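Side-chain contacts in phosphopantothenoylcysteine decarboxylase (Cryptococcus neoformans, PDB 6EOA), which binds flavin mononucleotide and probably decarboxylates phosphopantothenoylcysteine in coenzyme A biosynthesis: residues L39-S42 with A46-K49; I136-A141 with G217-W222; V65-T70 with Y75-E80. All blocks are in the same frame, centred on the assembly; numbering follows the deposited sequence.

Interaction 1: L39-S42 with A46-K49; sequences LITS and ASIK. With FMN (flavin mononucleotide), chain B.
The hydroxymethyl group of Ser47 overlaps the backbone carbonyl of Ser42, and its OG gives a short hydrogen bond of 2.6 Å to Ser42 O. The hydroxyl lies in the carbonyl plane with a C=O...OG angle of 156°, so it meets the oxygen nearly end-on, and Ser47 CB follows at 3.7 Å from the same Ser42 O. A serine suits this place because one short arm carries a donor to a main-chain carbonyl just past the end of strand 35-41. Ser47 OG also lies 3.9 Å from Thr41 CB, a van der Waals contact.

Thr41 sends its CB toward the same turn, but its hydroxyl is used elsewhere: OG1 is hydrogen-bonded to Tyr77 OH and to Ser73 OG, polar partners that suit a buried threonine.

Ser42 works on two sides. Its carbonyl is held by Ser47, while its CB leaves the backbone on the side away from residues 46-49. With OG set between the backbone N and the carbonyl carbon (chi1 63°), the hydroxyl bonds to Pro138 O on the neighbouring strand 133-139 and to Ser140 N just past its end. The phosphate of the flavin mononucleotide is therefore met by carbon: Ser42 CB is 3.4 Å from O2P, whereas Ser42 OG is 4.0 Å from it. A small residue lets the phosphate come this close to the chain. Pro138 and Phe76 also touch the Ser47 side chain, which is buried.

This is the phosphate-side turn of a Rossmann-like parallel sheet: the first strand ends, the chain bends through the nucleotide-binding residues Gly43 to Val45, and the 3-10 turn at 46-49 leads into helix 50-59.

Interaction 2: I136-A141 with G217-W222; sequences IAPCSA and GKMTDW. With FMN (flavin mononucleotide), chain B.
Met219 lays its sulfur against the cis-proline corner of residues 136-141, with SD 3.7 Å from Pro138 CB and 4.1 Å from Ala137 CB. CG is anti to the backbone N (chi1 -169°) and the chain runs extended to SD, then bends at chi3 (61°). A long, unbranched, polarisable side chain suits this span from a loop to a buried corner, while the small Ala137 lets it come close. The contact is wholly apolar. Cys172 and Ala174, on and just after the next strand, also touch Met219.

Beyond the proline the chain reaches the cofactor. Ser140 OG donates to the phosphate oxygen FMN O2P at 2.6 Å, and Ala141 N gives a nearly straight bond (166°) to the flavin carbonyl FMN O2 at 2.9 Å. Ser140 OG is also the N-cap of helix 141-149, accepting from Leu143 N; the helix end would probably help to offset the negative charge. The Ser42 hydroxyl ties both Pro138 and Ser140 to the neighbouring chain segment. Ser140 and Ala141, following the cis-proline bend, form part of the FMN site at the carboxyl end of strand 133-139 in the Rossmann-like sheet.

Interaction 3: V65-T70 with Y75-E80; sequences VQVVAT and YFYSQE. With FMN (flavin mononucleotide), chain B.
The phenol ring of Tyr77 reaches across to strand 63-69 and meets it through its hydroxyl end: OH is 3.5 Å from CG1 of Val67 and 3.6 Å from CB of Ala69. Val67 comes from the opposite direction, and its CG1, anti to the backbone N (chi1 178°), is the branch that does the touching. Ala69 lies two residues on, on the same side of the strand, where a methyl group is small enough to admit the ring, which its CB meets obliquely.

The second flat group, Phe76, turns its edge to the cofactor. FMN C6 lies in the plane of the phenyl ring, 3.7 Å from Phe76 CZ, while the phenyl plane stands nearly at right angles to the flavin, so that CZ sits over the flavin face at the dimethylbenzene end. An aromatic residue suits this apolar part of the cofactor. Trp112 of the second subunit packs on Phe76 and stacks with the ring of Tyr75.

Where the strand runs out, Thr70 turns to the other end of the cofactor. Its OG1 donates to FMN O3P at 2.7 Å, with CB only 3.0 Å from the same oxygen. OG1 stands between the backbone N and the carbonyl carbon (chi1 69°), which brings it onto the phosphate, and CG2 is packed 3.6 Å from the same FMN O3P. In the loop between, Ser73 OG is hydrogen-bonded to Thr70 O.

The contact joins strand 63-69 to the loop leading into helix 79-89, in the beta-alpha-beta unit completed by strand 105-106. Within the two segments Tyr77 OH meets methyl groups, and its hydrogen bond is to Thr41 OG1 of the adjacent strand; Thr70 and Phe76 grip the charged and the apolar ends of one flavin nucleotide.

Interaction 1 is the hub, on the strand that lies between those of the other two. Its centre is about 8 Å from that of interaction 2 and about 7 Å from that of interaction 3; those two are about 15 Å apart between centres and do not touch. Toward interaction 2, Ser42 OG is 2.5 Å from Pro138 O and 2.8 Å from Ser140 N, so Ser42, itself against the phosphate, probably helps to position Ser140. Toward interaction 3, Thr41 OG1 and Tyr77 OH are 2.6 Å apart. All three meet the same flavin mononucleotide at the carboxyl ends of parallel strands, and Cys152 O of the second subunit adds a hydrogen bond to it.

Interaction 1: L39-S42 with A46-K49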
loop_
_atom_site.group_PDB
_atom_site.type_symbol
_atom_site.label_atom_id
_atom_site.label_comp_id
_atom_site.label_asym_id
_atom_site.label_seq_id
_atom_site.Cartn_x
_atom_site.Cartn_y
_atom_site.Cartn_z
ATOM N N LEU A 39 6.801 -20.148 7.112
ATOM C CA LEU A 39 6.390 -20.090 5.716
ATOM C C LEU A 39 5.482 -18.885 5.477
ATOM O O LEU A 39 4.425 -18.766 6.092
ATOM C CB LEU A 39 5.675 -21.376 5.309
ATOM C CG LEU A 39 5.062 -21.382 3.904
ATOM C CD1 LEU A 39 6.143 -21.426 2.819
ATOM C CD2 LEU A 39 4.081 -22.537 3.747
ATOM N N ILE A 40 5.907 -17.982 4.599
ATOM C CA ILE A 40 5.060 -16.865 4.206
ATOM C C ILE A 40 4.428 -17.168 2.858
ATOM O O ILE A 40 5.130 -17.420 1.877
ATOM C CB ILE A 40 5.833 -15.534 4.123
ATOM C CG1 ILE A 40 6.450 -15.182 5.475
ATOM C CG2 ILE A 40 4.902 -14.409 3.691
ATOM C CD1 ILE A 40 7.232 -13.876 5.460
ATOM N N THR A 41 3.099 -17.169 2.821
ATOM C CA THR A 41 2.363 -17.413 1.585
ATOM C C THR A 41 1.675 -16.128 1.152
ATOM O O THR A 41 1.071 -15.436 1.971
ATOM C CB THR A 41 1.316 -18.535 1.747
ATOM O OG1 THR A 41 0.232 -18.077 2.565
ATOM C CG2 THR A 41 1.947 -19.765 2.391
ATOM N N SER A 42 1.782 -15.799 -0.132
ATOM C CA SER A 42 1.194 -14.568 -0.647
ATOM C C SER A 42 0.176 -14.862 -1.747
ATOM O O SER A 42 -0.091 -16.022 -2.063
ATOM C CB SER A 42 2.281 -13.625 -1.163
ATOM O OG SER A 42 2.986 -14.196 -2.251
ATOM N N ALA A 46 -0.052 -20.246 -6.732
ATOM C CA ALA A 46 0.813 -21.294 -6.208
ATOM C C ALA A 46 0.589 -21.517 -4.708
ATOM O O ALA A 46 1.089 -22.490 -4.141
ATOM C CB ALA A 46 2.278 -20.964 -6.492
ATOM N N SER A 47 -0.175 -20.627 -4.072
ATOM C CA SER A 47 -0.537 -20.788 -2.664
ATOM C C SER A 47 -1.367 -22.051 -2.432
ATOM O O SER A 47 -1.506 -22.509 -1.300
ATOM C CB SER A 47 -1.310 -19.566 -2.157
ATOM O OG SER A 47 -0.435 -18.558 -1.690
ATOM N N ILE A 48 -1.928 -22.598 -3.506
ATOM C CA ILE A 48 -2.668 -23.854 -3.439
ATOM C C ILE A 48 -1.757 -24.991 -2.954
ATOM O O ILE A 48 -2.212 -25.938 -2.309
ATOM C CB ILE A 48 -3.283 -24.206 -4.815
ATOM C CG1 ILE A 48 -4.373 -23.197 -5.174
ATOM C CG2 ILE A 48 -3.867 -25.612 -4.823
ATOM C CD1 ILE A 48 -5.186 -23.588 -6.393
ATOM N N LYS A 49 -0.465 -24.874 -3.241
ATOM C CA LYS A 49 0.507 -25.881 -2.822
ATOM C C LYS A 49 1.078 -25.631 -1.424
ATOM O O LYS A 49 1.893 -26.415 -0.934
ATOM C CB LYS A 49 1.650 -25.963 -3.837
ATOM C CG LYS A 49 1.185 -26.319 -5.236
ATOM C CD LYS A 49 0.468 -27.661 -5.229
ATOM C CE LYS A 49 0.012 -28.059 -6.620
ATOM N NZ LYS A 49 -0.748 -29.337 -6.590
HETATM N N1 FMN B . -0.127 -12.221 -8.504
HETATM C C2 FMN B . 1.098 -12.836 -8.675
HETATM O O2 FMN B . 2.134 -12.188 -8.512
HETATM N N3 FMN B . 1.156 -14.171 -9.036
HETATM C C4 FMN B . -0.005 -14.897 -9.225
HETATM O O4 FMN B . 0.058 -16.085 -9.542
HETATM C C4A FMN B . -1.243 -14.279 -9.050
HETATM N N5 FMN B . -2.415 -14.990 -9.234
HETATM C C5A FMN B . -3.638 -14.369 -9.053
HETATM C C6 FMN B . -4.820 -15.083 -9.232
HETATM C C7 FMN B . -6.051 -14.460 -9.051
HETATM C C7M FMN B . -7.324 -15.232 -9.249
HETATM C C8 FMN B . -6.096 -13.116 -8.687
HETATM C C8M FMN B . -7.411 -12.421 -8.488
HETATM C C9 FMN B . -4.917 -12.405 -8.508
HETATM C C9A FMN B . -3.687 -13.026 -8.690
HETATM N N10 FMN B . -2.514 -12.315 -8.506
HETATM C C10 FMN B . -1.294 -12.935 -8.687
HETATM C "C1'" FMN B . -2.563 -10.867 -8.117
HETATM C "C2'" FMN B . -2.412 -10.729 -6.606
HETATM O "O2'" FMN B . -3.224 -11.669 -5.928
HETATM C "C3'" FMN B . -2.779 -9.319 -6.166
HETATM O "O3'" FMN B . -1.800 -8.440 -6.670
HETATM C "C4'" FMN B . -2.838 -9.229 -4.645
HETATM O "O4'" FMN B . -3.465 -8.028 -4.250
HETATM C "C5'" FMN B . -1.433 -9.295 -4.064
HETATM O "O5'" FMN B . -1.510 -9.453 -2.666
HETATM P P FMN B . -0.246 -10.037 -1.848
HETATM O O1P FMN B . 0.808 -8.957 -1.750
HETATM O O2P FMN B . 0.351 -11.249 -2.530
HETATM O O3P FMN B . -0.721 -10.427 -0.474
#

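Interaction 2: I136-A141 with G217-W222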
loop_
_atom_site.group_PDB
_atom_site.type_symbol
_atom_site.label_atom_id
_atom_site.label_comp_id
_atom_site.label_asym_id
_atom_site.label_seq_id
_atom_site.Cartn_x
_atom_site.Cartn_y
_atom_site.Cartn_z
ATOM N N ILE A 136 9.442 -17.498 1.650
ATOM C CA ILE A 136 8.312 -16.858 0.997
ATOM C C ILE A 136 7.916 -17.653 -0.240
ATOM O O ILE A 136 8.526 -17.519 -1.299
ATOM C CB ILE A 136 8.635 -15.414 0.602
ATOM C CG1 ILE A 136 9.312 -14.684 1.762
ATOM C CG2 ILE A 136 7.368 -14.696 0.187
ATOM C CD1 ILE A 136 9.761 -13.284 1.411
ATOM N N ALA A 137 6.894 -18.489 -0.094
ATOM C CA ALA A 137 6.479 -19.390 -1.162
ATOM C C ALA A 137 4.967 -19.588 -1.146
ATOM O O ALA A 137 4.437 -20.275 -0.273
ATOM C CB ALA A 137 7.193 -20.728 -1.034
ATOM N N PRO A 138 4.267 -18.998 -2.121
ATOM C CA PRO A 138 4.841 -18.211 -3.214
ATOM C C PRO A 138 5.044 -16.744 -2.844
ATOM O O PRO A 138 4.419 -16.249 -1.907
ATOM C CB PRO A 138 3.789 -18.342 -4.308
ATOM C CG PRO A 138 2.504 -18.410 -3.546
ATOM C CD PRO A 138 2.805 -19.141 -2.261
ATOM N N CYS A 139 5.911 -16.059 -3.582
ATOM C CA CYS A 139 6.034 -14.613 -3.462
ATOM C C CYS A 139 5.430 -13.944 -4.686
ATOM O O CYS A 139 5.945 -14.086 -5.795
ATOM C CB CYS A 139 7.496 -14.193 -3.307
ATOM S SG CYS A 139 7.718 -12.406 -3.084
ATOM N N SER A 140 4.333 -13.223 -4.488
ATOM C CA SER A 140 3.690 -12.512 -5.588
ATOM C C SER A 140 4.541 -11.327 -6.024
ATOM O O SER A 140 5.519 -10.982 -5.363
ATOM C CB SER A 140 2.297 -12.040 -5.181
ATOM O OG SER A 140 2.374 -11.128 -4.098
ATOM N N ALA A 141 4.174 -10.715 -7.147
ATOM C CA ALA A 141 4.848 -9.506 -7.608
ATOM C C ALA A 141 4.614 -8.366 -6.623
ATOM O O ALA A 141 5.505 -7.556 -6.376
ATOM C CB ALA A 141 4.361 -9.119 -8.997
ATOM N N GLY A 217 7.927 -17.877 -14.786
ATOM C CA GLY A 217 7.104 -17.265 -13.761
ATOM C C GLY A 217 6.503 -18.259 -12.785
ATOM O O GLY A 217 6.120 -17.891 -11.672
ATOM N N LYS A 218 6.409 -19.517 -13.204
ATOM C CA LYS A 218 5.872 -20.570 -12.351
ATOM C C LYS A 218 6.797 -20.808 -11.167
ATOM O O LYS A 218 8.016 -20.855 -11.324
ATOM C CB LYS A 218 5.675 -21.865 -13.147
ATOM C CG LYS A 218 5.154 -23.038 -12.329
ATOM C CD LYS A 218 4.528 -24.101 -13.227
ATOM C CE LYS A 218 3.397 -24.827 -12.515
ATOM N NZ LYS A 218 2.164 -24.865 -13.350
ATOM N N MET A 219 6.214 -20.946 -9.981
ATOM C CA MET A 219 6.989 -21.155 -8.767
ATOM C C MET A 219 7.840 -22.414 -8.858
ATOM O O MET A 219 7.467 -23.383 -9.525
ATOM C CB MET A 219 6.066 -21.250 -7.553
ATOM C CG MET A 219 6.791 -21.203 -6.214
ATOM S SD MET A 219 5.682 -21.437 -4.815
ATOM C CE MET A 219 5.048 -23.076 -5.171
ATOM N N THR A 220 8.996 -22.380 -8.205
ATOM C CA THR A 220 9.787 -23.581 -7.992
ATOM C C THR A 220 8.865 -24.650 -7.426
ATOM O O THR A 220 8.069 -24.363 -6.529
ATOM C CB THR A 220 10.951 -23.327 -7.026
ATOM O OG1 THR A 220 11.704 -22.188 -7.464
ATOM C CG2 THR A 220 11.856 -24.547 -6.937
ATOM N N ASP A 221 8.946 -25.864 -7.965
ATOM C CA ASP A 221 8.061 -26.938 -7.528
ATOM C C ASP A 221 8.137 -27.107 -6.012
ATOM O O ASP A 221 9.221 -27.062 -5.433
ATOM C CB ASP A 221 8.404 -28.250 -8.232
ATOM C CG ASP A 221 7.370 -29.326 -7.977
ATOM O OD1 ASP A 221 6.324 -29.322 -8.664
ATOM O OD2 ASP A 221 7.600 -30.173 -7.089
ATOM N N TRP A 222 6.982 -27.276 -5.376
ATOM C CA TRP A 222 6.910 -27.265 -3.920
ATOM C C TRP A 222 7.770 -28.360 -3.288
ATOM O O TRP A 222 8.285 -28.192 -2.182
ATOM C CB TRP A 222 5.457 -27.393 -3.453
ATOM C CG TRP A 222 4.828 -28.733 -3.698
ATOM C CD1 TRP A 222 4.111 -29.116 -4.793
ATOM C CD2 TRP A 222 4.846 -29.861 -2.815
ATOM N NE1 TRP A 222 3.687 -30.415 -4.651
ATOM C CE2 TRP A 222 4.126 -30.896 -3.446
ATOM C CE3 TRP A 222 5.403 -30.098 -1.554
ATOM C CZ2 TRP A 222 3.950 -32.149 -2.860
ATOM C CZ3 TRP A 222 5.227 -31.342 -0.974
ATOM C CH2 TRP A 222 4.507 -32.352 -1.628
HETATM N N1 FMN B . -0.127 -12.221 -8.504
HETATM C C2 FMN B . 1.098 -12.836 -8.675
HETATM O O2 FMN B . 2.134 -12.188 -8.512
HETATM N N3 FMN B . 1.156 -14.171 -9.036
HETATM C C4 FMN B . -0.005 -14.897 -9.225
HETATM O O4 FMN B . 0.058 -16.085 -9.542
HETATM C C4A FMN B . -1.243 -14.279 -9.050
HETATM N N5 FMN B . -2.415 -14.990 -9.234
HETATM C C5A FMN B . -3.638 -14.369 -9.053
HETATM C C6 FMN B . -4.820 -15.083 -9.232
HETATM C C7 FMN B . -6.051 -14.460 -9.051
HETATM C C7M FMN B . -7.324 -15.232 -9.249
HETATM C C8 FMN B . -6.096 -13.116 -8.687
HETATM C C8M FMN B . -7.411 -12.421 -8.488
HETATM C C9 FMN B . -4.917 -12.405 -8.508
HETATM C C9A FMN B . -3.687 -13.026 -8.690
HETATM N N10 FMN B . -2.514 -12.315 -8.506
HETATM C C10 FMN B . -1.294 -12.935 -8.687
HETATM C "C1'" FMN B . -2.563 -10.867 -8.117
HETATM C "C2'" FMN B . -2.412 -10.729 -6.606
HETATM O "O2'" FMN B . -3.224 -11.669 -5.928
HETATM C "C3'" FMN B . -2.779 -9.319 -6.166
HETATM O "O3'" FMN B . -1.800 -8.440 -6.670
HETATM C "C4'" FMN B . -2.838 -9.229 -4.645
HETATM O "O4'" FMN B . -3.465 -8.028 -4.250
HETATM C "C5'" FMN B . -1.433 -9.295 -4.064
HETATM O "O5'" FMN B . -1.510 -9.453 -2.666
HETATM P P FMN B . -0.246 -10.037 -1.848
HETATM O O1P FMN B . 0.808 -8.957 -1.750
HETATM O O2P FMN B . 0.351 -11.249 -2.530
HETATM O O3P FMN B . -0.721 -10.427 -0.474
#

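Interaction 3: V65-T70 with Y75-E80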
loop_
_atom_site.group_PDB
_atom_site.type_symbol
_atom_site.label_atom_id
_atom_site.label_comp_id
_atom_site.label_asym_id
_atom_site.label_seq_id
_atom_site.Cartn_x
_atom_site.Cartn_y
_atom_site.Cartn_z
ATOM N N VAL A 65 7.045 -25.930 11.658
ATOM C CA VAL A 65 6.655 -24.891 10.720
ATOM C C VAL A 65 5.536 -24.015 11.271
ATOM O O VAL A 65 4.584 -24.503 11.881
ATOM C CB VAL A 65 6.224 -25.497 9.359
ATOM C CG1 VAL A 65 5.084 -26.492 9.539
ATOM C CG2 VAL A 65 5.846 -24.402 8.376
ATOM N N GLN A 66 5.684 -22.709 11.078
ATOM C CA GLN A 66 4.599 -21.775 11.317
ATOM C C GLN A 66 4.298 -21.051 10.010
ATOM O O GLN A 66 5.190 -20.843 9.187
ATOM C CB GLN A 66 4.954 -20.790 12.430
ATOM C CG GLN A 66 4.924 -21.410 13.822
ATOM C CD GLN A 66 3.597 -22.081 14.126
ATOM O OE1 GLN A 66 2.534 -21.466 14.010
ATOM N NE2 GLN A 66 3.651 -23.351 14.517
ATOM N N VAL A 67 3.040 -20.681 9.815
ATOM C CA VAL A 67 2.608 -20.123 8.541
ATOM C C VAL A 67 2.087 -18.697 8.683
ATOM O O VAL A 67 1.265 -18.412 9.553
ATOM C CB VAL A 67 1.509 -20.992 7.906
ATOM C CG1 VAL A 67 1.029 -20.385 6.589
ATOM C CG2 VAL A 67 2.016 -22.411 7.701
ATOM N N VAL A 68 2.573 -17.810 7.821
ATOM C CA VAL A 68 2.045 -16.454 7.726
ATOM C C VAL A 68 1.389 -16.249 6.371
ATOM O O VAL A 68 2.030 -16.403 5.332
ATOM C CB VAL A 68 3.145 -15.400 7.920
ATOM C CG1 VAL A 68 2.591 -13.997 7.651
ATOM C CG2 VAL A 68 3.727 -15.504 9.321
ATOM N N ALA A 69 0.105 -15.913 6.380
ATOM C CA ALA A 69 -0.640 -15.743 5.142
ATOM C C ALA A 69 -1.037 -14.289 4.940
ATOM O O ALA A 69 -1.625 -13.672 5.821
ATOM C CB ALA A 69 -1.876 -16.630 5.140
ATOM N N THR A 70 -0.700 -13.741 3.779
ATOM C CA THR A 70 -1.218 -12.439 3.399
ATOM C C THR A 70 -2.706 -12.611 3.128
ATOM O O THR A 70 -3.173 -13.739 2.940
ATOM C CB THR A 70 -0.515 -11.880 2.169
ATOM O OG1 THR A 70 -0.875 -12.649 1.012
ATOM C CG2 THR A 70 0.994 -11.922 2.349
ATOM N N TYR A 75 -7.245 -16.612 -0.017
ATOM C CA TYR A 75 -8.235 -16.936 -1.040
ATOM C C TYR A 75 -7.925 -18.254 -1.744
ATOM O O TYR A 75 -8.797 -18.835 -2.385
ATOM C CB TYR A 75 -8.319 -15.823 -2.084
ATOM C CG TYR A 75 -9.127 -14.621 -1.657
ATOM C CD1 TYR A 75 -10.507 -14.592 -1.832
ATOM C CD2 TYR A 75 -8.509 -13.503 -1.099
ATOM C CE1 TYR A 75 -11.254 -13.488 -1.450
ATOM C CE2 TYR A 75 -9.248 -12.392 -0.717
ATOM C CZ TYR A 75 -10.621 -12.392 -0.893
ATOM O OH TYR A 75 -11.362 -11.295 -0.515
ATOM N N PHE A 76 -6.685 -18.722 -1.630
ATOM C CA PHE A 76 -6.260 -19.895 -2.386
ATOM C C PHE A 76 -6.231 -21.161 -1.533
ATOM O O PHE A 76 -6.168 -22.269 -2.066
ATOM C CB PHE A 76 -4.889 -19.651 -3.015
ATOM C CG PHE A 76 -4.859 -18.487 -3.964
ATOM C CD1 PHE A 76 -5.233 -18.645 -5.289
ATOM C CD2 PHE A 76 -4.464 -17.232 -3.532
ATOM C CE1 PHE A 76 -5.211 -17.574 -6.166
ATOM C CE2 PHE A 76 -4.441 -16.155 -4.401
ATOM C CZ PHE A 76 -4.815 -16.327 -5.721
ATOM N N TYR A 77 -6.284 -21.001 -0.212
ATOM C CA TYR A 77 -6.334 -22.150 0.690
ATOM C C TYR A 77 -6.846 -21.755 2.073
ATOM O O TYR A 77 -6.794 -20.587 2.460
ATOM C CB TYR A 77 -4.955 -22.811 0.806
ATOM C CG TYR A 77 -3.941 -22.032 1.621
ATOM C CD1 TYR A 77 -3.606 -22.425 2.913
ATOM C CD2 TYR A 77 -3.322 -20.904 1.100
ATOM C CE1 TYR A 77 -2.680 -21.712 3.661
ATOM C CE2 TYR A 77 -2.395 -20.189 1.839
ATOM C CZ TYR A 77 -2.081 -20.596 3.116
ATOM O OH TYR A 77 -1.159 -19.885 3.849
ATOM N N SER A 78 -7.341 -22.742 2.810
ATOM C CA SER A 78 -7.879 -22.521 4.148
ATOM C C SER A 78 -7.074 -23.270 5.205
ATOM O O SER A 78 -6.182 -24.057 4.882
ATOM C CB SER A 78 -9.341 -22.956 4.209
ATOM O OG SER A 78 -9.451 -24.352 3.992
ATOM N N GLN A 79 -7.397 -23.026 6.470
ATOM C CA GLN A 79 -6.741 -23.713 7.573
ATOM C C GLN A 79 -7.013 -25.210 7.497
ATOM O O GLN A 79 -6.162 -26.032 7.833
ATOM C CB GLN A 79 -7.218 -23.153 8.916
ATOM C CG GLN A 79 -6.709 -23.914 10.126
ATOM C CD GLN A 79 -5.229 -23.705 10.355
ATOM O OE1 GLN A 79 -4.762 -22.571 10.471
ATOM N NE2 GLN A 79 -4.480 -24.798 10.417
ATOM N N GLU A 80 -8.205 -25.557 7.030
ATOM C CA GLU A 80 -8.607 -26.950 6.995
ATOM C C GLU A 80 -7.929 -27.695 5.853
ATOM O O GLU A 80 -7.717 -28.904 5.939
ATOM C CB GLU A 80 -10.125 -27.067 6.893
ATOM C CG GLU A 80 -10.696 -28.163 7.785
ATOM C CD GLU A 80 -10.193 -28.071 9.221
ATOM O OE1 GLU A 80 -10.110 -26.945 9.765
ATOM O OE2 GLU A 80 -9.870 -29.128 9.800
HETATM N N1 FMN B . -0.127 -12.221 -8.504
HETATM C C2 FMN B . 1.098 -12.836 -8.675
HETATM O O2 FMN B . 2.134 -12.188 -8.512
HETATM N N3 FMN B . 1.156 -14.171 -9.036
HETATM C C4 FMN B . -0.005 -14.897 -9.225
HETATM O O4 FMN B . 0.058 -16.085 -9.542
HETATM C C4A FMN B . -1.243 -14.279 -9.050
HETATM N N5 FMN B . -2.415 -14.990 -9.234
HETATM C C5A FMN B . -3.638 -14.369 -9.053
HETATM C C6 FMN B . -4.820 -15.083 -9.232
HETATM C C7 FMN B . -6.051 -14.460 -9.051
HETATM C C7M FMN B . -7.324 -15.232 -9.249
HETATM C C8 FMN B . -6.096 -13.116 -8.687
HETATM C C8M FMN B . -7.411 -12.421 -8.488
HETATM C C9 FMN B . -4.917 -12.405 -8.508
HETATM C C9A FMN B . -3.687 -13.026 -8.690
HETATM N N10 FMN B . -2.514 -12.315 -8.506
HETATM C C10 FMN B . -1.294 -12.935 -8.687
HETATM C "C1'" FMN B . -2.563 -10.867 -8.117
HETATM C "C2'" FMN B . -2.412 -10.729 -6.606
HETATM O "O2'" FMN B . -3.224 -11.669 -5.928
HETATM C "C3'" FMN B . -2.779 -9.319 -6.166
HETATM O "O3'" FMN B . -1.800 -8.440 -6.670
HETATM C "C4'" FMN B . -2.838 -9.229 -4.645
HETATM O "O4'" FMN B . -3.465 -8.028 -4.250
HETATM C "C5'" FMN B . -1.433 -9.295 -4.064
HETATM O "O5'" FMN B . -1.510 -9.453 -2.666
HETATM P P FMN B . -0.246 -10.037 -1.848
HETATM O O1P FMN B . 0.808 -8.957 -1.750
HETATM O O2P FMN B . 0.351 -11.249 -2.530
HETATM O O3P FMN B . -0.721 -10.427 -0.474
#